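PDB 3HPY: catechol 2,3-dioxygenase from Pseudomonas sp. KL28, which probably catalyses the oxygen-dependent, iron-requiring extradiol ring cleavage of catechol to 2-hydroxy-6-oxohexa-2,4-dienoate. Local coordinates for residues G10-R15 and H215-L220; R42-C47 and D52-I57; E111-H116 and Q166-E171. All coordinates share one frame; numbering follows the deposited sequence.

Interaction 1 of 3, residues G10-R15 and H215-L220; sequences GHAQVR and HHCSFL. With FE (Fe (III) ion), chain I; MCT (4-methylcatechol), chain J.
The imidazole of H216, neighbour of the C217 that touches A12 and V14, is engaged at its edges: H215 CD2 lies in its plane on one part of the rim, and NE2 carries the ring to the iron. The metal is held by H216 NE2 at 2.4 Å, by H154 and by the carboxylate of E267, the two-histidine, one-carboxylate facial triad of extradiol dioxygenases. The substrate, 4-methylcatechol, chelates the metal through both oxygens, with O3 at 1.9 Å and O4 at 2.1 Å from iron, and Y257 OH is hydrogen-bonded to it as well. A second-shell residue, S218, hydrogen-bonds E267 through OG.

Strand alternation turns the next residue the other way. While H216 binds the metal and S218 supports its ligand E267, C217 points to strand 9-16, which belongs to the other vicinal-oxygen-chelate half of the chain. Its SG is placed by a chi1 of -83°, roughly anti to the carbonyl carbon, and thereby reaches the methyl of A12 across a CA-CA gap of 7.6 Å. The two strands are thus not neighbours in one sheet but meet through side chains, with Y56 of strand 56-60 also packing on the same cysteine. Each strand carries a classic beta bulge: H215 and H216 both face L156, as G10 and H11 both face G70. Sulfur is the only bridge here: C217 SG stands 3.5 Å from A12 CB and, less closely, 4.3 Å from V14 CG2.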
loop_
_atom_site.group_PDB
_atom_site.type_symbol
_atom_site.label_atom_id
_atom_site.label_comp_id
_atom_site.label_asym_id
_atom_site.label_seq_id
_atom_site.Cartn_x
_atom_site.Cartn_y
_atom_site.Cartn_z
ATOM N N GLY C 10 -8.217 -26.541 8.553
ATOM C CA GLY C 10 -7.343 -26.797 9.688
ATOM C C GLY C 10 -5.917 -27.185 9.338
ATOM O O GLY C 10 -4.975 -26.761 10.005
ATOM N N HIS C 11 -5.746 -27.986 8.291
ATOM C CA HIS C 11 -4.411 -28.406 7.904
ATOM C C HIS C 11 -4.356 -29.077 6.534
ATOM O O HIS C 11 -5.359 -29.604 6.042
ATOM C CB HIS C 11 -3.846 -29.348 8.982
ATOM C CG HIS C 11 -4.662 -30.586 9.201
ATOM N ND1 HIS C 11 -4.775 -31.194 10.435
ATOM C CD2 HIS C 11 -5.375 -31.351 8.341
ATOM C CE1 HIS C 11 -5.523 -32.278 10.322
ATOM N NE2 HIS C 11 -5.899 -32.395 9.062
ATOM N N ALA C 12 -3.182 -29.042 5.914
ATOM C CA ALA C 12 -2.989 -29.674 4.616
ATOM C C ALA C 12 -1.788 -30.616 4.690
ATOM O O ALA C 12 -0.673 -30.174 4.956
ATOM C CB ALA C 12 -2.755 -28.618 3.545
ATOM N N GLN C 13 -2.004 -31.911 4.476
ATOM C CA GLN C 13 -0.885 -32.848 4.504
ATOM C C GLN C 13 -0.384 -33.004 3.075
ATOM O O GLN C 13 -1.063 -33.594 2.231
ATOM C CB GLN C 13 -1.307 -34.212 5.058
ATOM C CG GLN C 13 -0.178 -35.249 5.042
ATOM C CD GLN C 13 0.577 -35.334 6.356
ATOM O OE1 GLN C 13 0.169 -36.044 7.278
ATOM N NE2 GLN C 13 1.683 -34.602 6.451
ATOM N N VAL C 14 0.802 -32.459 2.818
ATOM C CA VAL C 14 1.413 -32.488 1.494
ATOM C C VAL C 14 2.739 -33.248 1.532
ATOM O O VAL C 14 3.484 -33.184 2.513
ATOM C CB VAL C 14 1.662 -31.039 0.976
ATOM C CG1 VAL C 14 2.375 -31.067 -0.372
ATOM C CG2 VAL C 14 0.340 -30.304 0.844
ATOM N N ARG C 15 3.019 -33.966 0.454
ATOM C CA ARG C 15 4.237 -34.754 0.342
ATOM C C ARG C 15 5.264 -34.107 -0.587
ATOM O O ARG C 15 4.924 -33.619 -1.655
ATOM C CB ARG C 15 3.882 -36.155 -0.155
ATOM C CG ARG C 15 2.763 -36.188 -1.192
ATOM C CD ARG C 15 2.550 -37.609 -1.698
ATOM N NE ARG C 15 1.752 -37.669 -2.920
ATOM C CZ ARG C 15 0.423 -37.663 -2.957
ATOM N NH1 ARG C 15 -0.283 -37.604 -1.835
ATOM N NH2 ARG C 15 -0.200 -37.714 -4.127
ATOM N N HIS C 215 -4.252 -28.630 -6.947
ATOM C CA HIS C 215 -3.847 -27.475 -7.738
ATOM C C HIS C 215 -2.914 -26.626 -6.879
ATOM O O HIS C 215 -1.806 -26.287 -7.298
ATOM C CB HIS C 215 -5.050 -26.632 -8.174
ATOM C CG HIS C 215 -4.711 -25.594 -9.200
ATOM N ND1 HIS C 215 -4.842 -25.816 -10.555
ATOM C CD2 HIS C 215 -4.192 -24.350 -9.073
ATOM C CE1 HIS C 215 -4.418 -24.755 -11.218
ATOM N NE2 HIS C 215 -4.017 -23.851 -10.342
ATOM N N HIS C 216 -3.359 -26.293 -5.672
ATOM C CA HIS C 216 -2.543 -25.497 -4.770
ATOM C C HIS C 216 -3.189 -25.277 -3.413
ATOM O O HIS C 216 -4.409 -25.350 -3.277
ATOM C CB HIS C 216 -2.265 -24.125 -5.376
ATOM C CG HIS C 216 -3.453 -23.216 -5.380
ATOM N ND1 HIS C 216 -4.313 -23.120 -6.451
ATOM C CD2 HIS C 216 -3.915 -22.347 -4.449
ATOM C CE1 HIS C 216 -5.250 -22.233 -6.184
ATOM N NE2 HIS C 216 -5.034 -21.747 -4.974
ATOM N N CYS C 217 -2.350 -25.018 -2.415
ATOM C CA CYS C 217 -2.813 -24.694 -1.069
ATOM C C CYS C 217 -2.559 -23.188 -1.007
ATOM O O CYS C 217 -1.555 -22.714 -1.545
ATOM C CB CYS C 217 -1.978 -25.408 -0.001
ATOM S SG CYS C 217 -2.485 -27.117 0.348
ATOM N N SER C 218 -3.443 -22.434 -0.360
ATOM C CA SER C 218 -3.258 -20.988 -0.313
ATOM C C SER C 218 -3.032 -20.371 1.060
ATOM O O SER C 218 -3.622 -20.793 2.057
ATOM C CB SER C 218 -4.436 -20.288 -0.977
ATOM O OG SER C 218 -4.249 -18.884 -0.932
ATOM N N PHE C 219 -2.183 -19.350 1.079
ATOM C CA PHE C 219 -1.830 -18.641 2.300
ATOM C C PHE C 219 -2.232 -17.172 2.223
ATOM O O PHE C 219 -2.033 -16.505 1.199
ATOM C CB PHE C 219 -0.325 -18.782 2.561
ATOM C CG PHE C 219 0.118 -20.210 2.760
ATOM C CD1 PHE C 219 0.340 -21.045 1.668
ATOM C CD2 PHE C 219 0.271 -20.726 4.043
ATOM C CE1 PHE C 219 0.706 -22.372 1.848
ATOM C CE2 PHE C 219 0.635 -22.058 4.244
ATOM C CZ PHE C 219 0.854 -22.886 3.143
ATOM N N LEU C 220 -2.801 -16.671 3.314
ATOM C CA LEU C 220 -3.262 -15.292 3.360
ATOM C C LEU C 220 -2.154 -14.297 3.670
ATOM O O LEU C 220 -1.298 -14.561 4.509
ATOM C CB LEU C 220 -4.381 -15.157 4.401
ATOM C CG LEU C 220 -5.088 -13.798 4.525
ATOM C CD1 LEU C 220 -5.764 -13.451 3.212
ATOM C CD2 LEU C 220 -6.117 -13.851 5.651
HETATM FE FE FE I . -6.365 -19.931 -4.311
HETATM C C1 MCT J . -9.059 -18.488 -8.325
HETATM C C2 MCT J . -8.107 -19.417 -7.874
HETATM C C3 MCT J . -7.648 -19.339 -6.539
HETATM O O3 MCT J . -6.739 -20.218 -6.107
HETATM C C4 MCT J . -8.142 -18.343 -5.653
HETATM O O4 MCT J . -7.684 -18.288 -4.370
HETATM C C5 MCT J . -9.108 -17.406 -6.111
HETATM C C6 MCT J . -9.561 -17.490 -7.452
HETATM C C MCT J . -9.548 -18.557 -9.737
#

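Interaction 2 of 3, residues R42-C47 and D52-I57; sequences RVYFKC and DHSCYI
The carbonyl oxygen of F45 is gripped by two successive amides. C55 N lies 2.8 Å from F45 O, in the carbonyl plane and nearly straight, whereas Y56 N, 3.1 Å from the same oxygen, approaches from above that plane, 45° out of it. S54 CA adds a CA-H...O contact to the same oxygen. In return F45 N donates to Y56 O over 2.7 Å, almost in line with the carbonyl bond, though the N-H...O angle is only 142°. Two residues, C55 and Y56, therefore face one, which defines a classic beta bulge in the hairpin that joins strands 43-46 and 56-60 of the N-terminal sheet. Past the bulge the register is regular, with Y44 and I57 forming an antiparallel non-hydrogen-bonded pair.

That pair carries the aromatic packing. I57 CG2 sits over the centre of the Y44 ring, 3.9 Å from the centroid, in a CH-pi contact, while CG1 of the same residue slips down to CD2. H53 turns its edge toward Y44 in an offset edge-to-face pair, the planes at 67°. S54 OG lies at the ring edge, and the phenol hydroxyl of Y44 is fixed beyond the hairpin by L102 N and D38.

Nearer the turn, K46 folds back on itself: bends at chi3 and chi4 lay its CE against D52 O and let NZ donate to C47 O at 2.9 Å, with E50 O as a further acceptor. Close by, C47 SG and C55 SG pack 4.2 Å apart, well beyond disulfide length.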
loop_
_atom_site.group_PDB
_atom_site.type_symbol
_atom_site.label_atom_id
_atom_site.label_comp_id
_atom_site.label_asym_id
_atom_site.label_seq_id
_atom_site.Cartn_x
_atom_site.Cartn_y
_atom_site.Cartn_z
ATOM N N ARG C 42 7.331 -36.885 9.728
ATOM C CA ARG C 42 6.548 -35.752 9.257
ATOM C C ARG C 42 6.890 -34.531 10.094
ATOM O O ARG C 42 7.050 -34.631 11.310
ATOM C CB ARG C 42 5.060 -36.054 9.380
ATOM C CG ARG C 42 4.671 -37.401 8.835
ATOM C CD ARG C 42 3.577 -37.981 9.694
ATOM N NE ARG C 42 2.249 -37.811 9.118
ATOM C CZ ARG C 42 1.122 -38.052 9.783
ATOM N NH1 ARG C 42 1.168 -38.460 11.044
ATOM N NH2 ARG C 42 -0.047 -37.921 9.180
ATOM N N VAL C 43 7.012 -33.378 9.445
ATOM C CA VAL C 43 7.326 -32.144 10.159
ATOM C C VAL C 43 6.142 -31.187 10.032
ATOM O O VAL C 43 5.628 -30.957 8.934
ATOM C CB VAL C 43 8.624 -31.499 9.619
ATOM C CG1 VAL C 43 8.533 -31.321 8.139
ATOM C CG2 VAL C 43 8.871 -30.173 10.302
ATOM N N TYR C 44 5.707 -30.652 11.170
ATOM C CA TYR C 44 4.554 -29.760 11.218
ATOM C C TYR C 44 4.915 -28.275 11.216
ATOM O O TYR C 44 5.891 -27.849 11.843
ATOM C CB TYR C 44 3.703 -30.063 12.460
ATOM C CG TYR C 44 3.263 -31.513 12.623
ATOM C CD1 TYR C 44 4.196 -32.527 12.858
ATOM C CD2 TYR C 44 1.910 -31.863 12.580
ATOM C CE1 TYR C 44 3.796 -33.846 13.049
ATOM C CE2 TYR C 44 1.497 -33.188 12.772
ATOM C CZ TYR C 44 2.446 -34.172 13.006
ATOM O OH TYR C 44 2.048 -35.477 13.198
ATOM N N PHE C 45 4.090 -27.499 10.518
ATOM C CA PHE C 45 4.262 -26.055 10.399
ATOM C C PHE C 45 2.937 -25.351 10.646
ATOM O O PHE C 45 1.875 -25.971 10.595
ATOM C CB PHE C 45 4.711 -25.668 8.988
ATOM C CG PHE C 45 6.063 -26.184 8.598
ATOM C CD1 PHE C 45 6.193 -27.383 7.900
ATOM C CD2 PHE C 45 7.204 -25.432 8.859
ATOM C CE1 PHE C 45 7.439 -27.817 7.459
ATOM C CE2 PHE C 45 8.453 -25.858 8.424
ATOM C CZ PHE C 45 8.571 -27.052 7.722
ATOM N N LYS C 46 3.015 -24.046 10.895
ATOM C CA LYS C 46 1.839 -23.203 11.099
ATOM C C LYS C 46 2.208 -21.764 10.726
ATOM O O LYS C 46 3.390 -21.415 10.666
ATOM C CB LYS C 46 1.378 -23.244 12.556
ATOM C CG LYS C 46 2.279 -22.474 13.520
ATOM C CD LYS C 46 1.706 -22.516 14.922
ATOM C CE LYS C 46 0.584 -21.495 15.089
ATOM N NZ LYS C 46 1.162 -20.114 15.208
ATOM N N CYS C 47 1.207 -20.935 10.455
ATOM C CA CYS C 47 1.473 -19.538 10.129
ATOM C C CYS C 47 1.737 -18.867 11.469
ATOM O O CYS C 47 1.111 -19.225 12.469
ATOM C CB CYS C 47 0.265 -18.922 9.425
ATOM S SG CYS C 47 -0.047 -19.630 7.780
ATOM N N ASP C 52 -3.315 -22.435 16.585
ATOM C CA ASP C 52 -3.219 -23.888 16.689
ATOM C C ASP C 52 -1.874 -24.465 16.248
ATOM O O ASP C 52 -1.185 -23.896 15.398
ATOM C CB ASP C 52 -4.379 -24.537 15.925
ATOM C CG ASP C 52 -5.708 -24.416 16.673
ATOM O OD1 ASP C 52 -5.688 -23.997 17.856
ATOM O OD2 ASP C 52 -6.763 -24.750 16.093
ATOM N N HIS C 53 -1.509 -25.601 16.843
ATOM C CA HIS C 53 -0.233 -26.272 16.588
ATOM C C HIS C 53 0.282 -26.357 15.153
ATOM O O HIS C 53 1.464 -26.108 14.899
ATOM C CB HIS C 53 -0.269 -27.684 17.179
ATOM C CG HIS C 53 1.009 -28.446 17.012
ATOM N ND1 HIS C 53 1.257 -29.263 15.928
ATOM C CD2 HIS C 53 2.103 -28.533 17.804
ATOM C CE1 HIS C 53 2.444 -29.825 16.065
ATOM N NE2 HIS C 53 2.979 -29.399 17.196
ATOM N N SER C 54 -0.592 -26.703 14.219
ATOM C CA SER C 54 -0.176 -26.852 12.832
ATOM C C SER C 54 -1.310 -26.622 11.846
ATOM O O SER C 54 -2.482 -26.746 12.200
ATOM C CB SER C 54 0.348 -28.270 12.618
ATOM O OG SER C 54 -0.728 -29.196 12.728
ATOM N N CYS C 55 -0.936 -26.308 10.605
ATOM C CA CYS C 55 -1.871 -26.085 9.501
ATOM C C CYS C 55 -1.247 -26.648 8.207
ATOM O O CYS C 55 -1.917 -26.806 7.188
ATOM C CB CYS C 55 -2.148 -24.595 9.316
ATOM S SG CYS C 55 -0.811 -23.690 8.482
ATOM N N TYR C 56 0.045 -26.953 8.262
ATOM C CA TYR C 56 0.745 -27.494 7.100
ATOM C C TYR C 56 1.774 -28.525 7.553
ATOM O O TYR C 56 2.629 -28.240 8.405
ATOM C CB TYR C 56 1.457 -26.376 6.336
ATOM C CG TYR C 56 1.696 -26.691 4.876
ATOM C CD1 TYR C 56 0.678 -26.541 3.935
ATOM C CD2 TYR C 56 2.950 -27.121 4.426
ATOM C CE1 TYR C 56 0.899 -26.800 2.579
ATOM C CE2 TYR C 56 3.182 -27.385 3.070
ATOM C CZ TYR C 56 2.151 -27.216 2.155
ATOM O OH TYR C 56 2.381 -27.431 0.814
ATOM N N ILE C 57 1.694 -29.721 6.979
ATOM C CA ILE C 57 2.613 -30.794 7.335
ATOM C C ILE C 57 3.155 -31.486 6.087
ATOM O O ILE C 57 2.394 -31.885 5.206
ATOM C CB ILE C 57 1.930 -31.866 8.232
ATOM C CG1 ILE C 57 1.108 -31.206 9.345
ATOM C CG2 ILE C 57 2.991 -32.711 8.903
ATOM C CD1 ILE C 57 -0.355 -31.027 9.019
#

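Interaction 3 of 3, residues E111-H116 and Q166-E171; sequences ELPSGH and QKIFTE
With chi1 at -76°, L112 sets its CG opposite the carbonyl carbon, and I168 uses the same rotation, at -58°, before an extended chi2 of 169° carries CD1 outward to meet it. The leucine stands at the mouth of a beta hairpin, of the type I turn plus G1 bulge kind, that links strands 107-111 and 117-121; helix 162-171 packs on this turn. G115 takes the bulge position, where a positive phi suits a residue without a side chain. L112 N accordingly binds H116 O, and G115 N binds L112 O.

Across the interface the two leucine methyls divide the work. CD2 slides past the isoleucine, coming to 3.6 Å from I168 CD1, and CD1 meets the rim of the F169 ring, near its plane, the side chains crossing at about a right angle. P113 and I168 reach toward each other tip to tip, P113 CD lying 3.8 Å from I168 CD1. The phenyl of F169 is further packed by F175 and F205. Within the turn, S114 OG and H116 ND1 share a hydrogen bond of 2.6 Å, while H116 NE2 is bonded to K213 O.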
loop_
_atom_site.group_PDB
_atom_site.type_symbol
_atom_site.label_atom_id
_atom_site.label_comp_id
_atom_site.label_asym_id
_atom_site.label_seq_id
_atom_site.Cartn_x
_atom_site.Cartn_y
_atom_site.Cartn_z
ATOM N N GLU C 111 -13.708 -39.913 1.818
ATOM C CA GLU C 111 -13.250 -39.634 0.463
ATOM C C GLU C 111 -14.385 -39.032 -0.354
ATOM O O GLU C 111 -15.534 -39.482 -0.274
ATOM C CB GLU C 111 -12.752 -40.921 -0.214
ATOM C CG GLU C 111 -11.987 -40.688 -1.524
ATOM C CD GLU C 111 -11.649 -41.976 -2.266
ATOM O OE1 GLU C 111 -11.083 -42.905 -1.645
ATOM O OE2 GLU C 111 -11.945 -42.052 -3.479
ATOM N N LEU C 112 -14.061 -38.003 -1.128
ATOM C CA LEU C 112 -15.049 -37.339 -1.966
ATOM C C LEU C 112 -15.069 -37.987 -3.345
ATOM O O LEU C 112 -14.154 -38.733 -3.708
ATOM C CB LEU C 112 -14.713 -35.848 -2.118
ATOM C CG LEU C 112 -14.989 -34.861 -0.976
ATOM C CD1 LEU C 112 -14.436 -33.495 -1.367
ATOM C CD2 LEU C 112 -16.485 -34.764 -0.695
ATOM N N PRO C 113 -16.117 -37.705 -4.132
ATOM C CA PRO C 113 -16.268 -38.249 -5.484
ATOM C C PRO C 113 -15.091 -37.833 -6.363
ATOM O O PRO C 113 -14.742 -38.522 -7.329
ATOM C CB PRO C 113 -17.571 -37.621 -5.960
ATOM C CG PRO C 113 -18.350 -37.484 -4.704
ATOM C CD PRO C 113 -17.325 -36.964 -3.731
ATOM N N SER C 114 -14.491 -36.698 -6.014
ATOM C CA SER C 114 -13.356 -36.152 -6.748
ATOM C C SER C 114 -12.062 -36.884 -6.413
ATOM O O SER C 114 -11.003 -36.581 -6.967
ATOM C CB SER C 114 -13.205 -34.661 -6.429
ATOM O OG SER C 114 -13.035 -34.451 -5.033
ATOM N N GLY C 115 -12.150 -37.838 -5.490
ATOM C CA GLY C 115 -10.984 -38.613 -5.114
ATOM C C GLY C 115 -10.164 -38.075 -3.957
ATOM O O GLY C 115 -9.305 -38.789 -3.438
ATOM N N HIS C 116 -10.426 -36.835 -3.541
ATOM C CA HIS C 116 -9.673 -36.219 -2.446
ATOM C C HIS C 116 -10.160 -36.622 -1.069
ATOM O O HIS C 116 -11.363 -36.709 -0.829
ATOM C CB HIS C 116 -9.725 -34.695 -2.544
ATOM C CG HIS C 116 -9.451 -34.176 -3.914
ATOM N ND1 HIS C 116 -10.431 -34.074 -4.877
ATOM C CD2 HIS C 116 -8.297 -33.794 -4.509
ATOM C CE1 HIS C 116 -9.892 -33.654 -6.006
ATOM N NE2 HIS C 116 -8.597 -33.477 -5.810
ATOM N N GLN C 166 -20.011 -30.599 -4.508
ATOM C CA GLN C 166 -20.736 -29.428 -4.055
ATOM C C GLN C 166 -21.873 -29.833 -3.108
ATOM O O GLN C 166 -21.990 -29.290 -2.004
ATOM C CB GLN C 166 -21.280 -28.649 -5.257
ATOM C CG GLN C 166 -22.263 -27.544 -4.888
ATOM C CD GLN C 166 -22.527 -26.567 -6.021
ATOM O OE1 GLN C 166 -22.485 -26.928 -7.201
ATOM N NE2 GLN C 166 -22.823 -25.320 -5.664
ATOM N N LYS C 167 -22.689 -30.795 -3.534
ATOM C CA LYS C 167 -23.815 -31.266 -2.734
ATOM C C LYS C 167 -23.401 -31.628 -1.317
ATOM O O LYS C 167 -24.048 -31.228 -0.351
ATOM C CB LYS C 167 -24.474 -32.491 -3.384
ATOM C CG LYS C 167 -25.079 -32.244 -4.754
ATOM C CD LYS C 167 -25.896 -33.454 -5.255
ATOM C CE LYS C 167 -25.025 -34.602 -5.800
ATOM N NZ LYS C 167 -24.311 -35.399 -4.749
ATOM N N ILE C 168 -22.325 -32.394 -1.189
ATOM C CA ILE C 168 -21.861 -32.801 0.130
ATOM C C ILE C 168 -21.461 -31.581 0.946
ATOM O O ILE C 168 -21.793 -31.476 2.133
ATOM C CB ILE C 168 -20.657 -33.742 0.030
ATOM C CG1 ILE C 168 -21.029 -34.971 -0.797
ATOM C CG2 ILE C 168 -20.205 -34.157 1.420
ATOM C CD1 ILE C 168 -19.849 -35.821 -1.169
ATOM N N PHE C 169 -20.739 -30.659 0.315
ATOM C CA PHE C 169 -20.325 -29.457 1.021
ATOM C C PHE C 169 -21.476 -28.545 1.416
ATOM O O PHE C 169 -21.520 -28.081 2.557
ATOM C CB PHE C 169 -19.294 -28.667 0.206
ATOM C CG PHE C 169 -17.890 -29.145 0.407
ATOM C CD1 PHE C 169 -17.388 -30.212 -0.332
ATOM C CD2 PHE C 169 -17.092 -28.582 1.398
ATOM C CE1 PHE C 169 -16.110 -30.714 -0.083
ATOM C CE2 PHE C 169 -15.811 -29.075 1.658
ATOM C CZ PHE C 169 -15.318 -30.144 0.918
ATOM N N THR C 170 -22.401 -28.286 0.493
ATOM C CA THR C 170 -23.518 -27.390 0.784
ATOM C C THR C 170 -24.715 -28.040 1.476
ATOM O O THR C 170 -25.473 -27.358 2.170
ATOM C CB THR C 170 -24.042 -26.656 -0.496
ATOM O OG1 THR C 170 -24.736 -27.583 -1.345
ATOM C CG2 THR C 170 -22.889 -26.022 -1.261
ATOM N N GLU C 171 -24.900 -29.342 1.303
ATOM C CA GLU C 171 -26.029 -29.995 1.948
ATOM C C GLU C 171 -25.639 -30.749 3.214
ATOM O O GLU C 171 -26.496 -31.069 4.030
ATOM C CB GLU C 171 -26.733 -30.930 0.969
ATOM C CG GLU C 171 -27.275 -30.209 -0.249
ATOM C CD GLU C 171 -28.276 -31.034 -1.037
ATOM O OE1 GLU C 171 -28.016 -32.234 -1.283
ATOM O OE2 GLU C 171 -29.323 -30.474 -1.421
#

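In the fold
Interactions 1 and 2 are linked directly, because strands 9-16 and 56-60 are neighbours in one sheet: A12 N lies 2.9 Å from C55 O and Q13 OE1 2.7 Å from R42 NH2, both probable hydrogen bonds, and the centres of the two contacts are about 10 Å apart. Interaction 1 alone reaches the metal. From interaction 2 the Y56 side chain remains about 12 Å from the iron, and in interaction 3 the F169 side chain lies about 10 Å from that of H154. Interactions 1 and 3 both join the N-terminal half to the C-terminal, iron-bearing half, at places about 18 Å apart between centres that do not touch each other; the centres of interactions 2 and 3 are about 25 Å apart.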